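Local coordinates for taurine:2-oxoglutarate aminotransferase (PDB 6JIX) that catalyses the pyridoxal-phosphate-dependent transfer of the amino group of taurine to 2-oxoglutarate, a reaction that yields glutamate, at the interface of chains A and B. Numbering follows the deposited sequence. Chains: chain A/B, taurine:2-oxoglutarate aminotransferase.

Contact 1: the interface of chains A and B. Residues chain A 77-79; chain B 35-36, 64.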
ATOM      1  N   ASP A  77      -1.082 -17.282  15.589  1.00 30.57           N
ATOM      2  CA  ASP A  77      -0.954 -18.701  15.914  1.00 32.09           C
ATOM      3  C   ASP A  77      -1.776 -19.584  14.986  1.00 31.48           C
ATOM      4  O   ASP A  77      -1.533 -20.791  14.928  1.00 39.21           O
ATOM      5  CB  ASP A  77      -1.377 -18.972  17.366  1.00 28.78           C
ATOM      6  CG  ASP A  77      -0.338 -18.517  18.375  1.00 31.50           C
ATOM      7  OD1 ASP A  77      -0.730 -17.915  19.402  1.00 39.83           O
ATOM      8  OD2 ASP A  77       0.867 -18.755  18.150  1.00 27.76           O
ATOM      9  N   ASN A  78      -2.736 -19.013  14.263  1.00 29.69           N
ATOM     10  CA  ASN A  78      -3.570 -19.763  13.336  1.00 29.23           C
ATOM     11  C   ASN A  78      -3.099 -19.610  11.895  1.00 36.39           C
ATOM     12  O   ASN A  78      -2.714 -20.589  11.242  1.00 33.87           O
ATOM     13  CB  ASN A  78      -5.027 -19.303  13.445  1.00 31.67           C
ATOM     14  CG  ASN A  78      -5.937 -20.072  12.511  1.00 40.96           C
ATOM     15  OD1 ASN A  78      -6.014 -21.303  12.588  1.00 55.07           O
ATOM     16  ND2 ASN A  78      -6.600 -19.362  11.593  1.00 36.63           N
ATOM     17  N   MET A  79      -3.115 -18.380  11.389  1.00 32.12           N
ATOM     18  CA  MET A  79      -2.945 -18.128   9.971  1.00 27.32           C
ATOM     19  C   MET A  79      -2.658 -16.649   9.776  1.00 28.63           C
ATOM     20  O   MET A  79      -3.568 -15.820   9.894  1.00 31.73           O
ATOM     21  CB  MET A  79      -4.216 -18.564   9.236  1.00 27.65           C
ATOM     22  CG  MET A  79      -4.124 -18.629   7.743  1.00 27.21           C
ATOM     23  SD  MET A  79      -5.515 -19.536   7.019  1.00 35.36           S
ATOM     24  CE  MET A  79      -6.944 -18.521   7.372  1.00 23.55           C
TER
ATOM     25  N   LYS B  35      -7.283 -22.856   8.227  1.00 35.32           N
ATOM     26  CA  LYS B  35      -5.981 -23.056   8.836  1.00 33.26           C
ATOM     27  C   LYS B  35      -4.989 -23.301   7.717  1.00 32.35           C
ATOM     28  O   LYS B  35      -5.350 -23.833   6.662  1.00 29.66           O
ATOM     29  CB  LYS B  35      -6.015 -24.245   9.816  1.00 31.36           C
ATOM     30  CG  LYS B  35      -4.659 -24.795  10.240  1.00 35.70           C
ATOM     31  CD  LYS B  35      -4.080 -24.044  11.455  1.00 39.92           C
ATOM     32  CE  LYS B  35      -2.542 -24.006  11.411  1.00 38.50           C
ATOM     33  NZ  LYS B  35      -1.896 -23.645  12.714  1.00 39.00           N
ATOM     34  N   ALA B  36      -3.742 -22.916   7.957  1.00 28.60           N
ATOM     35  CA  ALA B  36      -2.652 -23.244   7.053  1.00 30.04           C
ATOM     36  C   ALA B  36      -1.419 -23.558   7.886  1.00 34.73           C
ATOM     37  O   ALA B  36      -1.255 -23.030   8.992  1.00 34.69           O
ATOM     38  CB  ALA B  36      -2.370 -22.104   6.065  1.00 29.63           C
ATOM     39  N   GLU B  64       2.776 -20.357   8.645  1.00 29.61           N
ATOM     40  CA  GLU B  64       2.875 -20.511  10.095  1.00 31.74           C
ATOM     41  C   GLU B  64       4.287 -20.883  10.542  1.00 32.49           C
ATOM     42  O   GLU B  64       4.467 -21.547  11.569  1.00 33.32           O
ATOM     43  CB  GLU B  64       1.868 -21.544  10.607  1.00 28.49           C
ATOM     44  CG  GLU B  64       0.478 -20.975  10.862  1.00 32.31           C
ATOM     45  CD  GLU B  64       0.521 -19.692  11.659  1.00 30.83           C
ATOM     46  OE1 GLU B  64       1.019 -19.711  12.799  1.00 34.57           O
ATOM     47  OE2 GLU B  64       0.077 -18.654  11.139  1.00 34.56           O
TER
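The backbone of A:Asn78 leaves helix 66-78 and passes into the extended A:Met79, facing the β-conformed pair B:Lys35 and B:Ala36 of strand 31-37 and the loop residue B:Glu64, whose phi of 63° places it in the left-handed region. This is a subunit contact of a class-III, fold-type I aminotransferase, a family that works as a dimer, and it hides 159 Å² in all, with A:Asn78 and B:Lys35 giving up the most surface. Those two side chains lie alongside each other and run in opposite directions. The amide oxygen OD1 of A:Asn78 sits 3.5 Å from CD of B:Lys35, so it meets the aliphatic shaft and not the amine NZ. Bends at chi2 (87°) and chi3 turn the lysine chain back along the helix terminus, bringing NZ to 3.5 Å from the carbonyl O of A:Asn78. The carbonyl O of A:Asp77 lies 3.6 Å from the same NZ. Neither approach is close enough to be read as a hydrogen bond, but the amine faces the carbonyl-rich end of a helix, where the dipole would probably favour a positive charge. The carboxylate of B:Glu64 lies over the same helix end with OE2 3.2 Å from N of A:Met79, a contact not to be read as a hydrogen bond. Its OE1 is 3.5 Å from O of A:Asp77, two acceptor oxygens that would not be expected to attract each other. The carboxylate of A:Asp77 is also near, its OD2 5.4 Å from OE1 of B:Glu64, and these like charges may disfavour each other mildly. A:Met79 supplies the apolar share. With CG anti to the backbone N (chi1 -168°), its chain extends toward the strand before bending at chi3, and SD meets the peptide joining B:Lys35 to B:Ala36, 3.9 Å from C of B:Lys35. The methyl CB of B:Ala36 borders the same sulfur at 4.2 Å from SD of A:Met79.

Contact 2: the interface of chains A and B. Residues chain A 18, 20, 26; chain B 109, 126, 295, 300, 303, 308.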
ATOM      1  N   TYR A  18      21.148   3.701   7.022  1.00 34.64           N
ATOM      2  CA  TYR A  18      20.595   2.672   6.153  1.00 33.39           C
ATOM      3  C   TYR A  18      19.108   2.809   5.853  1.00 27.99           C
ATOM      4  O   TYR A  18      18.623   2.116   4.955  1.00 26.96           O
ATOM      5  CB  TYR A  18      20.822   1.282   6.767  1.00 33.23           C
ATOM      6  CG  TYR A  18      22.252   0.814   6.779  1.00 34.15           C
ATOM      7  CD1 TYR A  18      22.799   0.171   5.679  1.00 32.72           C
ATOM      8  CD2 TYR A  18      23.053   0.997   7.896  1.00 39.51           C
ATOM      9  CE1 TYR A  18      24.111  -0.268   5.686  1.00 39.20           C
ATOM     10  CE2 TYR A  18      24.376   0.556   7.912  1.00 46.92           C
ATOM     11  CZ  TYR A  18      24.896  -0.074   6.802  1.00 44.10           C
ATOM     12  OH  TYR A  18      26.197  -0.520   6.803  1.00 49.32           O
ATOM     13  N   MET A  20      15.670   4.832   4.647  1.00 29.03           N
ATOM     14  CA  MET A  20      15.254   5.968   3.840  1.00 30.28           C
ATOM     15  C   MET A  20      14.053   6.648   4.504  1.00 29.92           C
ATOM     16  O   MET A  20      12.958   6.079   4.581  1.00 33.61           O
ATOM     17  CB  MET A  20      14.972   5.550   2.400  1.00 29.23           C
ATOM     18  CG  MET A  20      15.038   6.752   1.460  1.00 35.64           C
ATOM     19  SD  MET A  20      15.497   6.395  -0.245  1.00 51.31           S
ATOM     20  CE  MET A  20      17.108   7.139  -0.257  1.00 36.04           C
ATOM     21  N   GLN A  26      18.251  12.715   3.746  1.00 34.71           N
ATOM     22  CA  GLN A  26      18.669  11.498   4.407  1.00 34.13           C
ATOM     23  C   GLN A  26      19.777  11.800   5.407  1.00 42.34           C
ATOM     24  O   GLN A  26      20.480  12.809   5.304  1.00 43.22           O
ATOM     25  CB  GLN A  26      19.158  10.475   3.378  1.00 34.82           C
ATOM     26  CG  GLN A  26      18.047   9.751   2.615  1.00 35.66           C
ATOM     27  CD  GLN A  26      16.704   9.767   3.343  1.00 34.19           C
ATOM     28  OE1 GLN A  26      16.477   8.979   4.259  1.00 34.71           O
ATOM     29  NE2 GLN A  26      15.812  10.668   2.938  1.00 27.71           N
TER
ATOM     30  N   ARG B 109      20.591   2.480   1.148  1.00 24.09           N
ATOM     31  CA  ARG B 109      19.387   2.681   1.949  1.00 25.16           C
ATOM     32  C   ARG B 109      18.221   1.858   1.425  1.00 21.56           C
ATOM     33  O   ARG B 109      18.203   1.411   0.278  1.00 25.47           O
ATOM     34  CB  ARG B 109      18.971   4.158   1.998  1.00 27.80           C
ATOM     35  CG  ARG B 109      20.084   5.066   2.404  1.00 27.19           C
ATOM     36  CD  ARG B 109      19.572   6.396   2.841  1.00 27.40           C
ATOM     37  NE  ARG B 109      20.651   7.171   3.431  1.00 28.79           N
ATOM     38  CZ  ARG B 109      20.725   7.452   4.721  1.00 31.08           C
ATOM     39  NH1 ARG B 109      19.777   7.024   5.535  1.00 35.16           N
ATOM     40  NH2 ARG B 109      21.739   8.156   5.197  1.00 35.76           N
ATOM     41  N   MET B 126      11.280   8.418  -7.482  1.00 32.21           N
ATOM     42  CA  MET B 126      12.684   8.661  -7.174  1.00 27.96           C
ATOM     43  C   MET B 126      13.540   8.760  -8.436  1.00 28.24           C
ATOM     44  O   MET B 126      14.509   9.528  -8.473  1.00 31.38           O
ATOM     45  CB  MET B 126      13.197   7.568  -6.244  1.00 28.10           C
ATOM     46  CG  MET B 126      12.701   7.699  -4.813  1.00 29.19           C
ATOM     47  SD  MET B 126      13.568   6.593  -3.690  1.00 30.62           S
ATOM     48  CE  MET B 126      12.974   5.006  -4.250  1.00 25.19           C
ATOM     49  N   VAL B 295      18.112   1.249  -2.698  1.00 28.76           N
ATOM     50  CA  VAL B 295      18.689   2.266  -3.558  1.00 28.84           C
ATOM     51  C   VAL B 295      20.202   2.208  -3.450  1.00 33.72           C
ATOM     52  O   VAL B 295      20.773   1.894  -2.402  1.00 34.86           O
ATOM     53  CB  VAL B 295      18.180   3.690  -3.237  1.00 30.79           C
ATOM     54  CG1 VAL B 295      16.667   3.752  -3.347  1.00 27.11           C
ATOM     55  CG2 VAL B 295      18.657   4.139  -1.876  1.00 31.91           C
ATOM     56  N   SER B 300      21.330   7.308  -2.750  1.00 33.05           N
ATOM     57  CA  SER B 300      21.359   7.731  -1.351  1.00 34.27           C
ATOM     58  C   SER B 300      21.980   9.110  -1.210  1.00 36.81           C
ATOM     59  O   SER B 300      21.449   9.977  -0.501  1.00 38.93           O
ATOM     60  CB  SER B 300      22.128   6.731  -0.490  1.00 37.13           C
ATOM     61  OG  SER B 300      22.229   7.210   0.851  1.00 32.09           O
ATOM     62  N   PHE B 303      19.646  12.143  -2.248  1.00 35.91           N
ATOM     63  CA  PHE B 303      18.625  12.500  -1.265  1.00 34.86           C
ATOM     64  C   PHE B 303      19.207  12.882   0.092  1.00 34.58           C
ATOM     65  O   PHE B 303      18.447  13.131   1.041  1.00 31.54           O
ATOM     66  CB  PHE B 303      17.627  11.356  -1.118  1.00 32.95           C
ATOM     67  CG  PHE B 303      16.701  11.229  -2.289  1.00 31.31           C
ATOM     68  CD1 PHE B 303      15.739  12.189  -2.531  1.00 32.98           C
ATOM     69  CD2 PHE B 303      16.801  10.169  -3.152  1.00 29.46           C
ATOM     70  CE1 PHE B 303      14.889  12.081  -3.597  1.00 27.67           C
ATOM     71  CE2 PHE B 303      15.958  10.065  -4.225  1.00 30.11           C
ATOM     72  CZ  PHE B 303      15.003  11.024  -4.442  1.00 29.99           C
ATOM     73  N   LEU B 308      13.780  13.950   0.039  1.00 32.32           N
ATOM     74  CA  LEU B 308      13.054  12.831  -0.556  1.00 30.37           C
ATOM     75  C   LEU B 308      11.562  13.096  -0.429  1.00 31.31           C
ATOM     76  O   LEU B 308      10.985  12.947   0.651  1.00 33.16           O
ATOM     77  CB  LEU B 308      13.442  11.524   0.123  1.00 32.04           C
ATOM     78  CG  LEU B 308      12.595  10.305  -0.225  1.00 34.47           C
ATOM     79  CD1 LEU B 308      12.689   9.977  -1.723  1.00 29.85           C
ATOM     80  CD2 LEU B 308      13.006   9.105   0.630  1.00 33.03           C
TER
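The end of helix 8-18 and the loop after it in chain A meet strands 107-113 and 291-296, helices 116-131 and 297-305 and the loop at B:Leu308 in chain B. A:Met20 hides 66 Å², more than any other residue here, and inserts its side chain among B:Leu308, B:Met126, B:Val295 and B:Arg109. Its CG is anti to the backbone N (chi1 -159°), and the bend at chi3 directs the methyl CE toward the strands, 3.7 Å from CG2 of B:Val295. The sulfur passes B:Met126 with the two chains running in opposite directions, SD of A:Met20 to SD of B:Met126 being 4.0 Å. B:Leu308 crosses the methionine at about a right angle, with its CD2 beside CG and SD. A:Gln26 makes a polar link, its backbone N donating to the carbonyl O of B:Phe303 at 2.7 Å. The donor is tilted 24° from the carbonyl plane. The same glutamine lays its aliphatic part on the guanidinium of B:Arg109: CB of A:Gln26 stands 3.6 Å above the plane, over its centre, while the amide plane is turned 75° from the guanidinium. B:Ser300 OG accepts from NE of B:Arg109 at 3.0 Å, nearly in the guanidinium plane, and this probably helps to hold the face that A:Gln26 covers. Further back, CB of B:Arg109 lies 3.6 Å from the carbonyl O of A:Tyr18. In the fold, the chain A loop continues between these contacts through A:Gln21 to A:His24, which line a glutamate site, while helix 116-131 of chain B begins at the pyridoxal-phosphate-binding B:Gly116 and B:Ala117.

The C-alpha centres of contact 1 and contact 2 lie about 36 Å apart, and the two share neither a residue nor a named helix or strand. Contact 1 joins the end of a helix to a strand and loop near one edge of the dimer, whereas contact 2 lies deeper, where the N-terminal segment of one subunit rests on the other near cofactor-binding elements. Because the interface is two-fold symmetric, each recurs with the chains exchanged. Such widely separated attachments would probably fix the relative orientation of the subunits, which matters in a family whose active sites lie at the dimer interface.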